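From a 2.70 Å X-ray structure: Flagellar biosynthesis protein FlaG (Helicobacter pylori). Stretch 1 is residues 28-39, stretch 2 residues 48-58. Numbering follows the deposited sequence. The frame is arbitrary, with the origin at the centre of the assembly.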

ATOM      1  N   SER A  28      -1.227   7.011   7.982  1.00 61.26           N
ATOM      2  CA  SER A  28      -1.843   7.542   9.193  1.00 67.83           C
ATOM      3  C   SER A  28      -3.328   7.715   8.981  1.00 62.81           C
ATOM      4  O   SER A  28      -3.786   7.824   7.844  1.00 58.07           O
ATOM      5  CB  SER A  28      -1.248   8.888   9.552  1.00 54.82           C
ATOM      6  OG  SER A  28      -1.400   9.737   8.451  1.00 54.98           O
ATOM      7  N   TYR A  29      -4.077   7.739  10.078  1.00 59.06           N
ATOM      8  CA  TYR A  29      -5.469   8.134   9.998  1.00 60.82           C
ATOM      9  C   TYR A  29      -5.587   9.634  10.219  1.00 64.14           C
ATOM     10  O   TYR A  29      -5.145  10.150  11.247  1.00 70.72           O
ATOM     11  CB  TYR A  29      -6.315   7.404  11.034  1.00 57.36           C
ATOM     12  CG  TYR A  29      -7.798   7.730  10.943  1.00 69.18           C
ATOM     13  CD1 TYR A  29      -8.586   7.169   9.944  1.00 73.00           C
ATOM     14  CD2 TYR A  29      -8.408   8.594  11.849  1.00 63.23           C
ATOM     15  CE1 TYR A  29      -9.931   7.454   9.842  1.00 60.61           C
ATOM     16  CE2 TYR A  29      -9.763   8.875  11.765  1.00 67.07           C
ATOM     17  CZ  TYR A  29     -10.524   8.298  10.759  1.00 69.97           C
ATOM     18  OH  TYR A  29     -11.881   8.568  10.658  1.00 70.16           O
ATOM     19  N   ASN A  30      -6.168  10.340   9.256  1.00 59.53           N
ATOM     20  CA  ASN A  30      -6.538  11.728   9.493  1.00 64.40           C
ATOM     21  C   ASN A  30      -7.975  11.814  10.021  1.00 68.43           C
ATOM     22  O   ASN A  30      -8.919  11.346   9.369  1.00 64.33           O
ATOM     23  CB  ASN A  30      -6.373  12.556   8.221  1.00 64.25           C
ATOM     24  CG  ASN A  30      -6.389  14.042   8.487  1.00 76.24           C
ATOM     25  OD1 ASN A  30      -7.235  14.539   9.235  1.00 72.56           O
ATOM     26  ND2 ASN A  30      -5.445  14.764   7.883  1.00 65.94           N
ATOM     27  N   ASP A  31      -8.141  12.399  11.203  1.00 70.41           N
ATOM     28  CA  ASP A  31      -9.475  12.533  11.777  1.00 74.16           C
ATOM     29  C   ASP A  31     -10.200  13.770  11.226  1.00 76.95           C
ATOM     30  O   ASP A  31     -11.422  13.882  11.300  1.00 87.42           O
ATOM     31  CB  ASP A  31      -9.422  12.550  13.311  1.00 79.82           C
ATOM     32  CG  ASP A  31     -10.790  12.317  13.946  1.00 82.90           C
ATOM     33  OD1 ASP A  31     -11.242  11.149  13.991  1.00 75.08           O
ATOM     34  OD2 ASP A  31     -11.419  13.303  14.386  1.00 94.59           O
ATOM     35  N   THR A  32      -9.436  14.690  10.654  1.00 81.38           N
ATOM     36  CA  THR A  32     -10.016  15.891  10.072  1.00 85.23           C
ATOM     37  C   THR A  32     -10.679  15.602   8.721  1.00 81.57           C
ATOM     38  O   THR A  32     -11.823  15.998   8.487  1.00 83.02           O
ATOM     39  CB  THR A  32      -8.959  16.989   9.952  1.00 83.94           C
ATOM     40  OG1 THR A  32      -8.489  17.318  11.265  1.00 87.07           O
ATOM     41  CG2 THR A  32      -9.533  18.226   9.285  1.00 87.66           C
ATOM     42  N   ILE A  33      -9.977  14.890   7.844  1.00 79.10           N
ATOM     43  CA  ILE A  33     -10.561  14.513   6.559  1.00 79.31           C
ATOM     44  C   ILE A  33     -11.225  13.133   6.551  1.00 84.27           C
ATOM     45  O   ILE A  33     -11.733  12.706   5.514  1.00 69.71           O
ATOM     46  CB  ILE A  33      -9.541  14.606   5.403  1.00 69.63           C
ATOM     47  CG1 ILE A  33      -8.428  13.561   5.561  1.00 75.31           C
ATOM     48  CG2 ILE A  33      -8.980  15.997   5.319  1.00 76.27           C
ATOM     49  CD1 ILE A  33      -8.603  12.290   4.693  1.00 63.61           C
ATOM     50  N   LYS A  34     -11.209  12.444   7.693  1.00 88.24           N
ATOM     51  CA  LYS A  34     -11.870  11.142   7.846  1.00 67.80           C
ATOM     52  C   LYS A  34     -11.443  10.132   6.779  1.00 65.08           C
ATOM     53  O   LYS A  34     -12.261   9.663   5.987  1.00 65.76           O
ATOM     54  CB  LYS A  34     -13.396  11.305   7.840  1.00 71.00           C
ATOM     55  CG  LYS A  34     -13.946  12.208   8.953  1.00 89.49           C
ATOM     56  CD  LYS A  34     -13.681  11.619  10.331  1.00 97.41           C
ATOM     57  CE  LYS A  34     -14.260  12.481  11.441  1.00106.85           C
ATOM     58  NZ  LYS A  34     -15.734  12.304  11.588  1.00119.18           N
ATOM     59  N   GLY A  35     -10.156   9.808   6.755  1.00 62.38           N
ATOM     60  CA  GLY A  35      -9.629   8.880   5.769  1.00 59.92           C
ATOM     61  C   GLY A  35      -8.239   8.356   6.076  1.00 57.22           C
ATOM     62  O   GLY A  35      -7.562   8.807   7.000  1.00 68.35           O
ATOM     63  N   LEU A  36      -7.807   7.381   5.299  1.00 55.14           N
ATOM     64  CA  LEU A  36      -6.447   6.913   5.416  1.00 57.47           C
ATOM     65  C   LEU A  36      -5.557   7.811   4.534  1.00 67.55           C
ATOM     66  O   LEU A  36      -5.903   8.133   3.388  1.00 53.34           O
ATOM     67  CB  LEU A  36      -6.357   5.444   4.982  1.00 58.53           C
ATOM     68  CG  LEU A  36      -5.396   4.378   5.564  1.00 64.23           C
ATOM     69  CD1 LEU A  36      -4.717   3.671   4.415  1.00 47.49           C
ATOM     70  CD2 LEU A  36      -4.355   4.866   6.575  1.00 49.23           C
ATOM     71  N   VAL A  37      -4.419   8.237   5.071  1.00 61.25           N
ATOM     72  CA  VAL A  37      -3.486   9.014   4.272  1.00 57.23           C
ATOM     73  C   VAL A  37      -2.110   8.355   4.119  1.00 57.49           C
ATOM     74  O   VAL A  37      -1.410   8.082   5.095  1.00 60.71           O
ATOM     75  CB  VAL A  37      -3.364  10.471   4.766  1.00 66.25           C
ATOM     76  CG1 VAL A  37      -2.174  11.169   4.079  1.00 54.89           C
ATOM     77  CG2 VAL A  37      -4.716  11.233   4.553  1.00 57.05           C
ATOM     78  N   VAL A  38      -1.760   8.069   2.872  1.00 59.73           N
ATOM     79  CA  VAL A  38      -0.451   7.549   2.527  1.00 66.30           C
ATOM     80  C   VAL A  38       0.395   8.699   1.982  1.00 63.70           C
ATOM     81  O   VAL A  38      -0.074   9.494   1.164  1.00 60.27           O
ATOM     82  CB  VAL A  38      -0.548   6.384   1.507  1.00 61.17           C
ATOM     83  CG1 VAL A  38      -1.728   6.576   0.602  1.00 66.02           C
ATOM     84  CG2 VAL A  38       0.734   6.259   0.687  1.00 52.15           C
ATOM     85  N   SER A  39       1.630   8.815   2.458  1.00 59.79           N
ATOM     86  CA  SER A  39       2.452   9.926   2.014  1.00 70.83           C
ATOM     87  C   SER A  39       3.913   9.555   1.827  1.00 60.31           C
ATOM     88  O   SER A  39       4.510   8.858   2.649  1.00 61.33           O
ATOM     89  CB  SER A  39       2.313  11.132   2.951  1.00 79.21           C
ATOM     90  OG  SER A  39       2.914  10.871   4.205  1.00 84.37           O
ATOM     91  N   VAL A  48       4.106  14.477  -0.954  1.00 76.11           N
ATOM     92  CA  VAL A  48       2.992  14.248  -1.866  1.00 74.28           C
ATOM     93  C   VAL A  48       2.084  13.229  -1.188  1.00 73.83           C
ATOM     94  O   VAL A  48       2.564  12.230  -0.643  1.00 54.70           O
ATOM     95  CB  VAL A  48       3.465  13.793  -3.282  1.00 74.99           C
ATOM     96  CG1 VAL A  48       4.519  12.725  -3.180  1.00 79.86           C
ATOM     97  CG2 VAL A  48       2.304  13.297  -4.128  1.00 58.05           C
ATOM     98  N   ILE A  49       0.783  13.513  -1.160  1.00 78.77           N
ATOM     99  CA  ILE A  49      -0.146  12.676  -0.394  1.00 79.70           C
ATOM    100  C   ILE A  49      -1.313  12.121  -1.210  1.00 68.98           C
ATOM    101  O   ILE A  49      -1.733  12.708  -2.207  1.00 68.83           O
ATOM    102  CB  ILE A  49      -0.719  13.406   0.859  1.00 79.26           C
ATOM    103  CG1 ILE A  49      -1.831  14.373   0.460  1.00 74.14           C
ATOM    104  CG2 ILE A  49       0.382  14.095   1.665  1.00 58.90           C
ATOM    105  CD1 ILE A  49      -3.179  14.005   1.032  1.00 70.51           C
ATOM    106  N   ARG A  50      -1.823  10.979  -0.764  1.00 57.46           N
ATOM    107  CA  ARG A  50      -3.016  10.378  -1.328  1.00 54.41           C
ATOM    108  C   ARG A  50      -3.936  10.012  -0.183  1.00 54.31           C
ATOM    109  O   ARG A  50      -3.523   9.337   0.755  1.00 55.94           O
ATOM    110  CB  ARG A  50      -2.668   9.129  -2.132  1.00 52.42           C
ATOM    111  CG  ARG A  50      -1.939   9.416  -3.428  1.00 62.23           C
ATOM    112  CD  ARG A  50      -2.644  10.478  -4.261  1.00 55.93           C
ATOM    113  NE  ARG A  50      -2.042  10.600  -5.588  1.00 68.79           N
ATOM    114  CZ  ARG A  50      -1.205  11.569  -5.968  1.00 65.80           C
ATOM    115  NH1 ARG A  50      -0.855  12.542  -5.132  1.00 65.64           N
ATOM    116  NH2 ARG A  50      -0.724  11.573  -7.202  1.00 61.56           N
ATOM    117  N   GLU A  51      -5.175  10.478  -0.247  1.00 56.48           N
ATOM    118  CA  GLU A  51      -6.143  10.200   0.793  1.00 56.91           C
ATOM    119  C   GLU A  51      -7.143   9.179   0.278  1.00 66.17           C
ATOM    120  O   GLU A  51      -7.476   9.151  -0.906  1.00 61.50           O
ATOM    121  CB  GLU A  51      -6.842  11.476   1.237  1.00 77.44           C
ATOM    122  CG  GLU A  51      -8.356  11.378   1.313  1.00 83.05           C
ATOM    123  CD  GLU A  51      -9.021  12.663   0.877  1.00 97.33           C
ATOM    124  OE1 GLU A  51      -8.352  13.474   0.199  1.00 93.26           O
ATOM    125  OE2 GLU A  51     -10.209  12.864   1.208  1.00113.80           O
ATOM    126  N   ILE A  52      -7.579   8.309   1.181  1.00 65.71           N
ATOM    127  CA  ILE A  52      -8.582   7.307   0.886  1.00 69.24           C
ATOM    128  C   ILE A  52      -9.562   7.355   2.052  1.00 71.08           C
ATOM    129  O   ILE A  52      -9.229   6.941   3.167  1.00 69.76           O
ATOM    130  CB  ILE A  52      -7.939   5.900   0.767  1.00 63.05           C
ATOM    131  CG1 ILE A  52      -6.951   5.862  -0.402  1.00 59.11           C
ATOM    132  CG2 ILE A  52      -8.996   4.825   0.585  1.00 63.65           C
ATOM    133  CD1 ILE A  52      -6.178   4.559  -0.529  1.00 51.07           C
ATOM    134  N   PRO A  53     -10.755   7.913   1.811  1.00 75.80           N
ATOM    135  CA  PRO A  53     -11.720   8.087   2.905  1.00 72.56           C
ATOM    136  C   PRO A  53     -12.004   6.786   3.628  1.00 65.19           C
ATOM    137  O   PRO A  53     -11.947   5.724   3.003  1.00 60.29           O
ATOM    138  CB  PRO A  53     -12.977   8.640   2.206  1.00 72.13           C
ATOM    139  CG  PRO A  53     -12.669   8.694   0.739  1.00 72.31           C
ATOM    140  CD  PRO A  53     -11.172   8.619   0.589  1.00 78.70           C
ATOM    141  N   SER A  54     -12.276   6.900   4.930  1.00 63.52           N
ATOM    142  CA  SER A  54     -12.438   5.771   5.853  1.00 61.31           C
ATOM    143  C   SER A  54     -13.088   4.535   5.244  1.00 73.88           C
ATOM    144  O   SER A  54     -12.520   3.446   5.278  1.00 68.70           O
ATOM    145  CB  SER A  54     -13.244   6.196   7.089  1.00 63.66           C
ATOM    146  OG  SER A  54     -12.466   6.933   8.015  1.00 68.81           O
ATOM    147  N   LYS A  55     -14.275   4.712   4.684  1.00 64.26           N
ATOM    148  CA  LYS A  55     -15.064   3.582   4.217  1.00 71.45           C
ATOM    149  C   LYS A  55     -14.423   2.873   3.031  1.00 66.99           C
ATOM    150  O   LYS A  55     -14.371   1.651   2.987  1.00 66.59           O
ATOM    151  CB  LYS A  55     -16.483   4.042   3.875  1.00 75.14           C
ATOM    152  CG  LYS A  55     -17.446   2.927   3.504  1.00 74.58           C
ATOM    153  CD  LYS A  55     -18.884   3.385   3.650  1.00 75.90           C
ATOM    154  CE  LYS A  55     -19.844   2.448   2.932  1.00 96.70           C
ATOM    155  NZ  LYS A  55     -21.263   2.943   2.976  1.00100.17           N
ATOM    156  N   GLU A  56     -13.919   3.637   2.074  1.00 65.59           N
ATOM    157  CA  GLU A  56     -13.293   3.039   0.905  1.00 69.47           C
ATOM    158  C   GLU A  56     -12.004   2.299   1.290  1.00 68.75           C
ATOM    159  O   GLU A  56     -11.613   1.331   0.638  1.00 59.98           O
ATOM    160  CB  GLU A  56     -13.038   4.105  -0.172  1.00 72.89           C
ATOM    161  CG  GLU A  56     -14.319   4.693  -0.782  1.00 80.28           C
ATOM    162  CD  GLU A  56     -14.044   5.843  -1.751  1.00 97.47           C
ATOM    163  OE1 GLU A  56     -13.037   6.554  -1.558  1.00107.87           O
ATOM    164  OE2 GLU A  56     -14.827   6.040  -2.711  1.00101.21           O
ATOM    165  N   ALA A  57     -11.371   2.749   2.372  1.00 71.34           N
ATOM    166  CA  ALA A  57     -10.112   2.180   2.839  1.00 53.83           C
ATOM    167  C   ALA A  57     -10.315   0.824   3.494  1.00 59.71           C
ATOM    168  O   ALA A  57      -9.503  -0.094   3.332  1.00 59.27           O
ATOM    169  CB  ALA A  57      -9.440   3.136   3.814  1.00 68.19           C
ATOM    170  N   VAL A  58     -11.399   0.698   4.246  1.00 63.05           N
ATOM    171  CA  VAL A  58     -11.679  -0.553   4.931  1.00 64.99           C
ATOM    172  C   VAL A  58     -12.092  -1.649   3.940  1.00 64.20           C
ATOM    173  O   VAL A  58     -11.669  -2.803   4.063  1.00 55.33           O
ATOM    174  CB  VAL A  58     -12.733  -0.353   6.025  1.00 66.75           C
ATOM    175  CG1 VAL A  58     -13.010  -1.669   6.744  1.00 58.68           C
ATOM    176  CG2 VAL A  58     -12.260   0.714   7.004  1.00 57.79           C
TER

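Four backbone hydrogen bonds join strand 35-39 to strand 48-53. Leu-36 N donates to Ile-52 O at 2.6 Å, with an N-H...O angle of 153°, and Ile-52 N returns a bond to Leu-36 O at 2.8 Å and 155°. Two residues further along, Val-38 N donates to Arg-50 O at 3.0 Å (156°), and Arg-50 N donates to Val-38 O, also at 3.0 Å (165°). Reciprocal bonding within each pair, repeated at every second residue, is the signature of an antiparallel sheet, and the 160° angle between the strand directions agrees with it.

The alternate pairs, Val-37 with Glu-51 and Ser-39 with Ile-49, are non-hydrogen-bonded. Their CA atoms lie 4.5 Å apart in both cases, closer than the 5.0 Å between Leu-36 CA and Ile-52 CA or the 5.4 Å between Val-38 CA and Arg-50 CA. At these positions CA-H...O contacts supplement the ladder: Glu-51 CA lies 3.3 Å from Leu-36 O, and Val-37 CA lies 3.5 Å from Arg-50 O, with angles at the hydrogen of 141° and 148°.

The polar pattern continues where stretch 2 leaves the strand and enters its helix. Ser-54 N donates to Lys-34 O at 3.0 Å with a nearly straight angle of 171°. The same carbonyl accepts a weak bond from the side chain, Ser-54 OG to Lys-34 O at 3.4 Å. Ser-54 OG is in turn an acceptor for Tyr-29 OH at 3.2 Å, lying at the edge of the tyrosine ring, near its plane. The serine hydroxyl thus links the Tyr-29 side chain to the Lys-34 backbone.

Beside this junction, Gly-35 CA comes within 3.6 Å of Pro-53 CA and 3.3 Å of Ile-52 O. Such closeness depends on the absence of a side chain: an ideally placed CB on Gly-35 would lie 2.9 Å from Ile-52 O and 3.0 Å from Pro-53 CA, clashing with both.

Side chains alternate between the sheet faces. Leu-36, Val-38, Arg-50 and Ile-52 share one face. There Val-38 CG1 approaches Arg-50 CB at 3.9 Å, an aliphatic contact at the base of the arginine, whose end leads away; Arg-50 NH1 donates to Ile-49 O within its own stretch at 3.1 Å. The helix also reaches Leu-36, bringing Ala-57 CB to 4.0 Å from Leu-36 CB, an apolar contact between two buried residues.

Val-37, Ser-39, Ile-49 and Glu-51 occupy the other face. Val-37 CG2 lies 3.9 Å from Glu-51 CB, directly across the ladder, while Val-37 CG1 meets Ile-49 CB diagonally at 4.2 Å. Ser-39 CB packs 3.8 Å from Ile-49 CG2. From the loop, Ile-33 CD1 reaches Glu-51 CG at 3.5 Å, so hydrocarbon meets the methylene part of the acid. Together the contacts bury 571 Å², summed over both stretches.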